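PDB 5C79: Arf-GAP, which binds phosphatidylinositol 4,5-bisphosphate through the PH domain modelled here and probably stimulates GTP hydrolysis by the small GTPase Arf1. Local coordinates for residues S39-F44 with E115-A120; K54-R59 with H109-D114; K97-I102 with A120-L125. All coordinates share one frame; numbering follows the deposited sequence.

The three contacts sample one PH domain from its surface to its core. Contacts 1 and 3 both use helix 115-135, their helical segments overlapping at A120, yet differ in chemistry: contact 1 joins the helix to strand 41-48 through a partly exposed salt bridge and two waters, whereas contact 3 buries F99 of strand 98-103 against the apolar face of the next helical turns, close to the centre of the domain. Contact 2 leaves the helix out and brings strands 56-64 and 106-111 together over a tryptophan face, with phosphoinositide-binding side chains on the same strand as W56. Strand 41-48 lies between those two strands in the sheet, and F110 of contact 2 meets F99 of contact 3.

Contact 1 (S39-F44 with E115-A120); sequences SEKKGF and EQDYIA
K41 on the first strand of the PH sheet ties it to D117 and A120 in the opening turns of the C-terminal helix that packs against it. The lysine starts with CG anti to the backbone N (chi1 -175°), runs out straight, and turns only at its last torsion, which swings the ammonium group onto the carboxylate. K41 NZ donates to D117 OD1 over 3.0 Å, a salt bridge that reaches the oxygen on its syn side, 20° out of the carboxylate plane. The methyl A120 CB lies 3.9 Å from K41 NZ, beside the bridge. The other carboxylate oxygen works through water: one molecule donates to D117 OD2 (2.9 Å) and to F44 O (2.8 Å), while a second donates to D117 OD2 at 2.8 Å and takes only a weak bond from F44 N. D117 therefore reaches the strand at two places, directly at K41 and through solvent at F44. A methionine in place of K41 would probably leave D117 OD1 without its cationic mate and the carboxylate easier to turn. K41 also makes a cation-pi contact with W121, one turn further along helix 115-135, and its backbone pairs with V63 of strand 56-64, so the bridge sits where helix, first strand and second strand come together.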
loop_
_atom_site.group_PDB
_atom_site.type_symbol
_atom_site.label_atom_id
_atom_site.label_comp_id
_atom_site.label_asym_id
_atom_site.label_seq_id
_atom_site.Cartn_x
_atom_site.Cartn_y
_atom_site.Cartn_z
ATOM N N SER A 39 11.254 -4.820 -4.787
ATOM C CA SER A 39 10.753 -3.454 -4.620
ATOM C C SER A 39 9.573 -3.103 -5.535
ATOM O O SER A 39 9.120 -1.957 -5.523
ATOM C CB SER A 39 11.895 -2.459 -4.866
ATOM O OG SER A 39 12.434 -2.628 -6.168
ATOM N N GLU A 40 9.096 -4.088 -6.307
ATOM C CA GLU A 40 7.926 -3.974 -7.159
ATOM C C GLU A 40 6.937 -5.081 -6.844
ATOM O O GLU A 40 7.334 -6.193 -6.467
ATOM C CB GLU A 40 8.325 -4.087 -8.635
ATOM C CG GLU A 40 9.274 -3.024 -9.107
ATOM C CD GLU A 40 9.700 -3.174 -10.567
ATOM O OE1 GLU A 40 9.302 -4.129 -11.245
ATOM O OE2 GLU A 40 10.474 -2.318 -11.034
ATOM N N LYS A 41 5.648 -4.773 -6.975
ATOM C CA LYS A 41 4.586 -5.741 -6.781
ATOM C C LYS A 41 3.322 -5.259 -7.506
ATOM O O LYS A 41 2.992 -4.070 -7.460
ATOM C CB LYS A 41 4.279 -5.917 -5.295
ATOM C CG LYS A 41 3.256 -6.987 -4.939
ATOM C CD LYS A 41 3.158 -7.150 -3.445
ATOM C CE LYS A 41 2.081 -8.112 -3.024
ATOM N NZ LYS A 41 2.461 -9.523 -3.338
ATOM N N LYS A 42 2.607 -6.208 -8.119
ATOM C CA LYS A 42 1.291 -5.969 -8.721
ATOM C C LYS A 42 0.324 -6.838 -7.965
ATOM O O LYS A 42 0.558 -8.042 -7.801
ATOM C CB LYS A 42 1.289 -6.384 -10.193
ATOM C CG LYS A 42 2.262 -5.588 -11.052
ATOM C CD LYS A 42 2.210 -6.036 -12.503
ATOM C CE LYS A 42 3.276 -5.345 -13.335
ATOM N NZ LYS A 42 3.210 -5.822 -14.743
ATOM N N GLY A 43 -0.772 -6.261 -7.515
ATOM C CA GLY A 43 -1.764 -7.065 -6.841
ATOM C C GLY A 43 -3.021 -6.299 -6.498
ATOM O O GLY A 43 -3.430 -5.381 -7.209
ATOM N N PHE A 44 -3.604 -6.700 -5.392
ATOM C CA PHE A 44 -4.808 -6.081 -4.850
ATOM C C PHE A 44 -4.633 -5.847 -3.365
ATOM O O PHE A 44 -3.932 -6.571 -2.667
ATOM C CB PHE A 44 -5.994 -7.000 -5.095
ATOM C CG PHE A 44 -6.295 -7.217 -6.548
ATOM C CD1 PHE A 44 -5.700 -8.260 -7.260
ATOM C CD2 PHE A 44 -7.154 -6.380 -7.198
ATOM C CE1 PHE A 44 -5.983 -8.441 -8.613
ATOM C CE2 PHE A 44 -7.445 -6.553 -8.542
ATOM C CZ PHE A 44 -6.844 -7.582 -9.245
ATOM N N GLU A 115 -1.737 -13.059 6.272
ATOM C CA GLU A 115 -0.431 -12.848 6.950
ATOM C C GLU A 115 0.734 -12.697 5.978
ATOM O O GLU A 115 1.501 -11.726 6.025
ATOM C CB GLU A 115 -0.117 -14.016 7.954
ATOM C CG GLU A 115 -0.803 -15.393 7.752
ATOM C CD GLU A 115 -0.045 -16.339 6.819
ATOM O OE1 GLU A 115 -0.427 -16.400 5.626
ATOM O OE2 GLU A 115 0.939 -17.009 7.270
ATOM N N GLN A 116 0.841 -13.666 5.101
ATOM C CA GLN A 116 1.940 -13.731 4.152
ATOM C C GLN A 116 1.872 -12.590 3.101
ATOM O O GLN A 116 2.894 -11.993 2.747
ATOM C CB GLN A 116 1.966 -15.097 3.471
ATOM C CG GLN A 116 2.471 -16.231 4.380
ATOM C CD GLN A 116 3.934 -16.607 4.142
ATOM O OE1 GLN A 116 4.795 -15.735 3.973
ATOM N NE2 GLN A 116 4.223 -17.920 4.126
ATOM N N ASP A 117 0.683 -12.321 2.573
ATOM C CA ASP A 117 0.569 -11.182 1.621
ATOM C C ASP A 117 0.748 -9.841 2.297
ATOM O O ASP A 117 1.265 -8.925 1.671
ATOM C CB ASP A 117 -0.674 -11.184 0.734
ATOM C CG ASP A 117 -0.377 -10.593 -0.658
ATOM O OD1 ASP A 117 0.691 -10.907 -1.285
ATOM O OD2 ASP A 117 -1.165 -9.818 -1.170
ATOM N N TYR A 118 0.328 -9.733 3.559
ATOM C CA TYR A 118 0.632 -8.575 4.428
ATOM C C TYR A 118 2.144 -8.361 4.533
ATOM O O TYR A 118 2.622 -7.260 4.317
ATOM C CB TYR A 118 -0.011 -8.755 5.819
ATOM C CG TYR A 118 0.501 -7.990 7.022
ATOM C CD1 TYR A 118 1.517 -8.518 7.828
ATOM C CD2 TYR A 118 -0.058 -6.753 7.403
ATOM C CE1 TYR A 118 1.962 -7.834 8.949
ATOM C CE2 TYR A 118 0.373 -6.089 8.535
ATOM C CZ TYR A 118 1.388 -6.623 9.293
ATOM O OH TYR A 118 1.828 -5.981 10.417
ATOM N N ILE A 119 2.882 -9.428 4.821
ATOM C CA ILE A 119 4.356 -9.351 4.922
ATOM C C ILE A 119 4.937 -8.910 3.575
ATOM O O ILE A 119 5.807 -8.049 3.539
ATOM C CB ILE A 119 5.012 -10.665 5.390
ATOM C CG1 ILE A 119 4.721 -10.901 6.882
ATOM C CG2 ILE A 119 6.531 -10.638 5.226
ATOM C CD1 ILE A 119 5.240 -9.850 7.845
ATOM N N ALA A 120 4.430 -9.480 2.495
ATOM C CA ALA A 120 4.864 -9.137 1.144
ATOM C C ALA A 120 4.638 -7.680 0.806
ATOM O O ALA A 120 5.591 -6.970 0.402
ATOM C CB ALA A 120 4.202 -10.014 0.121
HETATM O O HOH W 1 -3.695 -8.462 -0.613
HETATM O O HOH W 2 -1.698 -8.931 -3.774
#

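Contact 2 (K54-R59 with H109-D114); sequences KVWQRR and HFQAED. With PBU ((2R)-3-{[(R)-hydroxy{[(1R,2R,3S,4R,5R,6S)-2,3,6-trihydroxy-4,5-bis(phosphonooxy)cyclohexyl]oxy}phosphoryl]oxy}propane-1 ,2-diyl dibutanoate), chain C.
W56 and Q111 form the close-packed part of this contact, where segments of strands 56-64 and 106-111, with strand 41-48 between them in the PH sheet, cross at 74°. Q111 CB sits over the indole, 3.7 Å from the centroid of the six-membered ring and 14° off its normal, a CH-pi contact. The extended glutamine crosses the indole at about a right angle and brings its amide, tilted to the ring rather than stacked on it, to the CZ2 side, Q111 NE2 lying 3.6 Å from W56 CZ2. At the ring edge, W56 CZ3 lies 3.3 Å from H109 O, near the ring plane. The looser side is wet: one water accepts from Q111 NE2 at 2.8 Å but only weakly from W56 NE1, and the amide nitrogen is also bonded to S98. R59 NE, further along the strand, donates to PBU O52 of the 5-phosphate at 3.0 Å, nearly straight (165°), with a weak second bond from R59 NH2; R59 NH1 donates to R58 O, and Q57 CB lies over the guanidinium, so its rotation is fixed. Q57 NE2 reaches the 1-phosphate oxygen PBU OP2 over 3.1 Å. K47, R53, H72 and R106 bind the ligand too, and this largely basic setting implies a site made for phosphate, while W56 belongs to a second lipid pocket with F44, L46, R58 and E113.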
loop_
_atom_site.group_PDB
_atom_site.type_symbol
_atom_site.label_atom_id
_atom_site.label_comp_id
_atom_site.label_asym_id
_atom_site.label_seq_id
_atom_site.Cartn_x
_atom_site.Cartn_y
_atom_site.Cartn_z
ATOM N N LYS A 54 -18.665 2.360 6.136
ATOM C CA LYS A 54 -17.253 1.989 6.231
ATOM C C LYS A 54 -17.134 0.489 5.886
ATOM O O LYS A 54 -17.415 -0.395 6.714
ATOM C CB LYS A 54 -16.651 2.204 7.629
ATOM C CG LYS A 54 -16.099 3.572 8.074
ATOM C CD LYS A 54 -15.665 3.492 9.564
ATOM C CE LYS A 54 -14.431 4.270 10.040
ATOM N NZ LYS A 54 -14.522 5.773 10.228
ATOM N N VAL A 55 -16.710 0.203 4.674
ATOM C CA VAL A 55 -16.487 -1.185 4.265
ATOM C C VAL A 55 -15.154 -1.345 3.551
ATOM O O VAL A 55 -14.656 -0.421 2.923
ATOM C CB VAL A 55 -17.608 -1.730 3.348
ATOM C CG1 VAL A 55 -18.904 -1.831 4.133
ATOM C CG2 VAL A 55 -17.772 -0.887 2.107
ATOM N N TRP A 56 -14.645 -2.566 3.572
ATOM C CA TRP A 56 -13.437 -2.886 2.828
ATOM C C TRP A 56 -13.791 -3.049 1.347
ATOM O O TRP A 56 -14.781 -3.740 1.021
ATOM C CB TRP A 56 -12.839 -4.185 3.321
ATOM C CG TRP A 56 -12.246 -4.113 4.681
ATOM C CD1 TRP A 56 -12.718 -4.699 5.829
ATOM C CD2 TRP A 56 -11.062 -3.398 5.059
ATOM N NE1 TRP A 56 -11.891 -4.382 6.895
ATOM C CE2 TRP A 56 -10.853 -3.613 6.442
ATOM C CE3 TRP A 56 -10.143 -2.640 4.353
ATOM C CZ2 TRP A 56 -9.751 -3.069 7.124
ATOM C CZ3 TRP A 56 -9.079 -2.078 5.015
ATOM C CH2 TRP A 56 -8.892 -2.267 6.399
ATOM N N GLN A 57 -13.019 -2.419 0.486
ATOM C CA GLN A 57 -13.243 -2.457 -0.952
ATOM C C GLN A 57 -11.966 -2.827 -1.660
ATOM O O GLN A 57 -10.913 -2.183 -1.478
ATOM C CB GLN A 57 -13.786 -1.125 -1.491
ATOM C CG GLN A 57 -15.080 -0.726 -0.798
ATOM C CD GLN A 57 -15.661 0.574 -1.287
ATOM O OE1 GLN A 57 -15.021 1.607 -1.260
ATOM N NE2 GLN A 57 -16.922 0.527 -1.698
ATOM N N ARG A 58 -12.043 -3.858 -2.495
ATOM C CA ARG A 58 -10.848 -4.348 -3.184
ATOM C C ARG A 58 -10.413 -3.404 -4.302
ATOM O O ARG A 58 -11.206 -3.010 -5.172
ATOM C CB ARG A 58 -11.076 -5.764 -3.739
ATOM C CG ARG A 58 -9.787 -6.360 -4.266
ATOM C CD ARG A 58 -9.798 -7.859 -4.309
ATOM N NE ARG A 58 -10.724 -8.277 -5.338
ATOM C CZ ARG A 58 -11.202 -9.516 -5.448
ATOM N NH1 ARG A 58 -10.874 -10.483 -4.565
ATOM N NH2 ARG A 58 -12.045 -9.784 -6.432
ATOM N N ARG A 59 -9.141 -3.063 -4.305
ATOM C CA ARG A 59 -8.564 -2.201 -5.329
ATOM C C ARG A 59 -7.286 -2.767 -5.924
ATOM O O ARG A 59 -6.461 -3.380 -5.238
ATOM C CB ARG A 59 -8.270 -0.823 -4.738
ATOM C CG ARG A 59 -9.497 -0.109 -4.226
ATOM C CD ARG A 59 -10.396 0.287 -5.378
ATOM N NE ARG A 59 -11.596 1.010 -4.929
ATOM C CZ ARG A 59 -12.834 0.506 -4.819
ATOM N NH1 ARG A 59 -13.124 -0.764 -5.067
ATOM N NH2 ARG A 59 -13.831 1.313 -4.429
ATOM N N HIS A 109 -6.325 3.176 4.857
ATOM C CA HIS A 109 -6.437 1.982 5.708
ATOM C C HIS A 109 -6.528 0.810 4.765
ATOM O O HIS A 109 -7.519 0.694 4.034
ATOM C CB HIS A 109 -7.661 1.994 6.613
ATOM C CG HIS A 109 -7.746 3.227 7.431
ATOM N ND1 HIS A 109 -6.813 3.524 8.400
ATOM C CD2 HIS A 109 -8.583 4.286 7.372
ATOM C CE1 HIS A 109 -7.104 4.690 8.945
ATOM N NE2 HIS A 109 -8.172 5.177 8.338
ATOM N N PHE A 110 -5.509 -0.046 4.783
ATOM C CA PHE A 110 -5.449 -1.195 3.881
ATOM C C PHE A 110 -5.558 -2.494 4.652
ATOM O O PHE A 110 -5.250 -2.551 5.842
ATOM C CB PHE A 110 -4.131 -1.232 3.103
ATOM C CG PHE A 110 -3.979 -0.151 2.061
ATOM C CD1 PHE A 110 -4.860 -0.049 0.987
ATOM C CD2 PHE A 110 -2.933 0.767 2.138
ATOM C CE1 PHE A 110 -4.686 0.910 0.015
ATOM C CE2 PHE A 110 -2.754 1.737 1.174
ATOM C CZ PHE A 110 -3.638 1.829 0.104
ATOM N N GLN A 111 -5.993 -3.528 3.961
ATOM C CA GLN A 111 -5.918 -4.905 4.476
ATOM C C GLN A 111 -5.470 -5.832 3.375
ATOM O O GLN A 111 -6.010 -5.809 2.254
ATOM C CB GLN A 111 -7.227 -5.324 5.133
ATOM C CG GLN A 111 -7.162 -6.666 5.825
ATOM C CD GLN A 111 -8.435 -7.029 6.540
ATOM O OE1 GLN A 111 -9.201 -7.888 6.093
ATOM N NE2 GLN A 111 -8.651 -6.401 7.692
ATOM N N ALA A 112 -4.468 -6.659 3.682
ATOM C CA ALA A 112 -4.024 -7.693 2.751
ATOM C C ALA A 112 -4.916 -8.937 2.870
ATOM O O ALA A 112 -5.679 -9.092 3.807
ATOM C CB ALA A 112 -2.578 -8.074 3.043
ATOM N N GLU A 113 -4.727 -9.850 1.933
ATOM C CA GLU A 113 -5.465 -11.150 1.940
ATOM C C GLU A 113 -5.226 -12.060 3.135
ATOM O O GLU A 113 -6.166 -12.658 3.674
ATOM C CB GLU A 113 -5.125 -11.918 0.673
ATOM C CG GLU A 113 -6.042 -13.095 0.334
ATOM C CD GLU A 113 -5.564 -13.842 -0.904
ATOM O OE1 GLU A 113 -4.794 -13.249 -1.726
ATOM O OE2 GLU A 113 -5.963 -15.024 -1.052
ATOM N N ASP A 114 -3.967 -12.210 3.495
ATOM C CA ASP A 114 -3.571 -12.939 4.683
ATOM C C ASP A 114 -2.234 -12.403 5.216
ATOM O O ASP A 114 -1.724 -11.436 4.668
ATOM C CB ASP A 114 -3.501 -14.438 4.368
ATOM C CG ASP A 114 -2.577 -14.760 3.228
ATOM O OD1 ASP A 114 -1.658 -13.984 2.890
ATOM O OD2 ASP A 114 -2.777 -15.836 2.652
HETATM P P1 PBU C . -19.108 3.607 -3.037
HETATM P P4 PBU C . -12.331 7.124 -0.759
HETATM P P5 PBU C . -12.394 4.946 -5.147
HETATM C "C3'" PBU C . -21.547 4.114 -2.281
HETATM C "C2'" PBU C . -22.002 5.487 -1.846
HETATM O "O2'" PBU C . -22.239 5.485 -0.426
HETATM C "C1'" PBU C . -23.184 5.909 -2.732
HETATM O "O1'" PBU C . -23.015 7.283 -3.046
HETATM C C1 PBU C . -16.701 4.720 -2.524
HETATM O O1 PBU C . -18.022 4.824 -3.061
HETATM C C2 PBU C . -16.577 5.391 -1.135
HETATM O O2 PBU C . -16.909 6.780 -1.073
HETATM C C3 PBU C . -15.154 5.340 -0.676
HETATM O O3 PBU C . -15.025 6.038 0.591
HETATM C C4 PBU C . -14.291 5.904 -1.811
HETATM O O4 PBU C . -13.003 5.829 -1.345
HETATM C C5 PBU C . -14.290 5.165 -3.123
HETATM O O5 PBU C . -13.415 5.716 -4.147
HETATM C C6 PBU C . -15.715 5.251 -3.583
HETATM O O6 PBU C . -15.722 4.485 -4.755
HETATM C C7 PBU C . -23.392 4.720 0.063
HETATM O O7 PBU C . -23.344 3.504 0.162
HETATM C C8 PBU C . -24.628 5.466 0.508
HETATM C C9 PBU C . -24.438 5.842 1.967
HETATM C C10 PBU C . -23.112 6.554 2.119
HETATM C C11 PBU C . -22.884 7.801 -4.395
HETATM O O11 PBU C . -22.435 7.115 -5.297
HETATM C C12 PBU C . -23.328 9.217 -4.644
HETATM C C13 PBU C . -24.773 9.342 -4.177
HETATM C C14 PBU C . -24.861 9.638 -2.696
HETATM O O41 PBU C . -12.733 7.412 0.683
HETATM O O42 PBU C . -12.612 8.132 -1.859
HETATM O O43 PBU C . -10.919 6.623 -0.639
HETATM O O51 PBU C . -11.456 6.108 -5.435
HETATM O O52 PBU C . -11.765 3.931 -4.200
HETATM O O53 PBU C . -12.946 4.261 -6.323
HETATM O OP1 PBU C . -20.502 4.335 -3.216
HETATM O OP2 PBU C . -18.968 2.871 -1.715
HETATM O OP3 PBU C . -19.078 2.826 -4.324
HETATM O O HOH W 3 -10.830 -6.291 9.425
#

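Contact 3 (K97-I102 with A120-L125); sequences KSFDLI and AWISVL
The backbone bond from L125 N to W121 O, 2.9 Å long, fixes one turn of helix between two residues that both touch F99; no hydrogen bond crosses to the strand, and the contact itself is apolar. F99 carries it almost alone. Its CG stands between the backbone N and the carbonyl carbon (chi1 61°), which sends the ring off the strand into the face of the helix. I122 CG1 lies over one ring face, 4.2 Å from the centroid and offset toward the rim, as a CH-pi contact, while its tip I122 CD1 packs at 4.0 Å from F99 CB. Along the outer side of the ring, L125 CD1 comes to 3.7 Å from F99 CE2, at a slant. W121 offers only its CB, 4.2 Å from F99 CZ; its indole leads away from F99. The helix segment runs 27° from the direction of strand 98-102, their axes 10.4 Å apart at the closest point. F99 also meets F110 of strand 106-111 and L45 of strand 41-48, while L125 and W121 reach V63 of strand 56-64, placing the contact in the hydrophobic core between the C-terminal helix and the PH sheet.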
loop_
_atom_site.group_PDB
_atom_site.type_symbol
_atom_site.label_atom_id
_atom_site.label_comp_id
_atom_site.label_asym_id
_atom_site.label_seq_id
_atom_site.Cartn_x
_atom_site.Cartn_y
_atom_site.Cartn_z
ATOM N N LYS A 97 -2.692 -8.519 9.300
ATOM C CA LYS A 97 -3.211 -8.341 7.922
ATOM C C LYS A 97 -3.493 -6.902 7.507
ATOM O O LYS A 97 -3.493 -6.615 6.293
ATOM C CB LYS A 97 -4.478 -9.135 7.637
ATOM C CG LYS A 97 -4.345 -10.629 7.681
ATOM C CD LYS A 97 -5.502 -11.298 6.956
ATOM C CE LYS A 97 -6.849 -11.047 7.619
ATOM N NZ LYS A 97 -7.925 -11.744 6.843
ATOM N N SER A 98 -3.818 -6.044 8.468
ATOM C CA SER A 98 -4.164 -4.659 8.204
ATOM C C SER A 98 -2.934 -3.786 8.363
ATOM O O SER A 98 -2.118 -4.009 9.252
ATOM C CB SER A 98 -5.242 -4.129 9.134
ATOM O OG SER A 98 -6.419 -4.938 9.039
ATOM N N PHE A 99 -2.843 -2.752 7.539
ATOM C CA PHE A 99 -1.861 -1.699 7.776
ATOM C C PHE A 99 -2.375 -0.381 7.251
ATOM O O PHE A 99 -3.140 -0.344 6.310
ATOM C CB PHE A 99 -0.506 -2.022 7.124
ATOM C CG PHE A 99 -0.546 -2.176 5.634
ATOM C CD1 PHE A 99 -0.953 -3.357 5.048
ATOM C CD2 PHE A 99 -0.109 -1.130 4.801
ATOM C CE1 PHE A 99 -0.949 -3.492 3.644
ATOM C CE2 PHE A 99 -0.093 -1.268 3.432
ATOM C CZ PHE A 99 -0.519 -2.438 2.853
ATOM N N ASP A 100 -1.895 0.703 7.852
ATOM C CA ASP A 100 -2.139 2.024 7.336
ATOM C C ASP A 100 -0.972 2.510 6.493
ATOM O O ASP A 100 0.197 2.199 6.771
ATOM C CB ASP A 100 -2.356 2.989 8.499
ATOM C CG ASP A 100 -3.681 2.817 9.181
ATOM O OD1 ASP A 100 -4.507 1.989 8.747
ATOM O OD2 ASP A 100 -3.876 3.522 10.206
ATOM N N LEU A 101 -1.304 3.322 5.508
ATOM C CA LEU A 101 -0.323 4.137 4.774
ATOM C C LEU A 101 -0.630 5.606 4.975
ATOM O O LEU A 101 -1.652 6.150 4.495
ATOM C CB LEU A 101 -0.298 3.783 3.293
ATOM C CG LEU A 101 0.852 4.410 2.510
ATOM C CD1 LEU A 101 2.194 3.848 2.940
ATOM C CD2 LEU A 101 0.633 4.142 1.053
ATOM N N ILE A 102 0.235 6.249 5.764
ATOM C CA ILE A 102 0.060 7.646 6.128
ATOM C C ILE A 102 0.720 8.490 5.041
ATOM O O ILE A 102 1.929 8.427 4.822
ATOM C CB ILE A 102 0.692 7.964 7.504
ATOM C CG1 ILE A 102 0.136 6.991 8.550
ATOM C CG2 ILE A 102 0.393 9.405 7.901
ATOM C CD1 ILE A 102 0.921 6.956 9.840
ATOM N N ALA A 120 4.430 -9.480 2.495
ATOM C CA ALA A 120 4.864 -9.137 1.144
ATOM C C ALA A 120 4.638 -7.680 0.806
ATOM O O ALA A 120 5.591 -6.970 0.402
ATOM C CB ALA A 120 4.202 -10.014 0.121
ATOM N N TRP A 121 3.390 -7.221 0.980
ATOM C CA TRP A 121 3.090 -5.777 0.726
ATOM C C TRP A 121 3.958 -4.838 1.547
ATOM O O TRP A 121 4.564 -3.887 1.041
ATOM C CB TRP A 121 1.615 -5.461 0.966
ATOM C CG TRP A 121 0.799 -5.748 -0.206
ATOM C CD1 TRP A 121 -0.109 -6.776 -0.367
ATOM C CD2 TRP A 121 0.822 -5.024 -1.436
ATOM N NE1 TRP A 121 -0.628 -6.724 -1.662
ATOM C CE2 TRP A 121 -0.098 -5.634 -2.314
ATOM C CE3 TRP A 121 1.518 -3.890 -1.873
ATOM C CZ2 TRP A 121 -0.307 -5.156 -3.635
ATOM C CZ3 TRP A 121 1.296 -3.419 -3.169
ATOM C CH2 TRP A 121 0.383 -4.039 -4.023
ATOM N N ILE A 122 4.029 -5.079 2.844
ATOM C CA ILE A 122 4.783 -4.172 3.716
ATOM C C ILE A 122 6.289 -4.206 3.379
ATOM O O ILE A 122 6.956 -3.176 3.349
ATOM C CB ILE A 122 4.518 -4.460 5.177
ATOM C CG1 ILE A 122 3.076 -4.049 5.502
ATOM C CG2 ILE A 122 5.447 -3.649 6.062
ATOM C CD1 ILE A 122 2.623 -4.487 6.872
ATOM N N SER A 123 6.796 -5.388 3.092
ATOM C CA SER A 123 8.222 -5.537 2.697
ATOM C C SER A 123 8.533 -4.799 1.389
ATOM O O SER A 123 9.547 -4.095 1.303
ATOM C CB SER A 123 8.586 -7.021 2.563
ATOM O OG SER A 123 8.511 -7.655 3.842
ATOM N N VAL A 124 7.668 -4.973 0.392
ATOM C CA VAL A 124 7.849 -4.320 -0.907
ATOM C C VAL A 124 7.740 -2.804 -0.768
ATOM O O VAL A 124 8.557 -2.049 -1.331
ATOM C CB VAL A 124 6.865 -4.839 -1.965
ATOM C CG1 VAL A 124 6.894 -3.964 -3.215
ATOM C CG2 VAL A 124 7.194 -6.285 -2.370
ATOM N N LEU A 125 6.739 -2.343 -0.026
ATOM C CA LEU A 125 6.587 -0.892 0.198
ATOM C C LEU A 125 7.829 -0.300 0.869
ATOM O O LEU A 125 8.331 0.758 0.484
ATOM C CB LEU A 125 5.355 -0.597 1.039
ATOM C CG LEU A 125 4.022 -0.840 0.298
ATOM C CD1 LEU A 125 2.869 -0.850 1.294
ATOM C CD2 LEU A 125 3.812 0.248 -0.727
#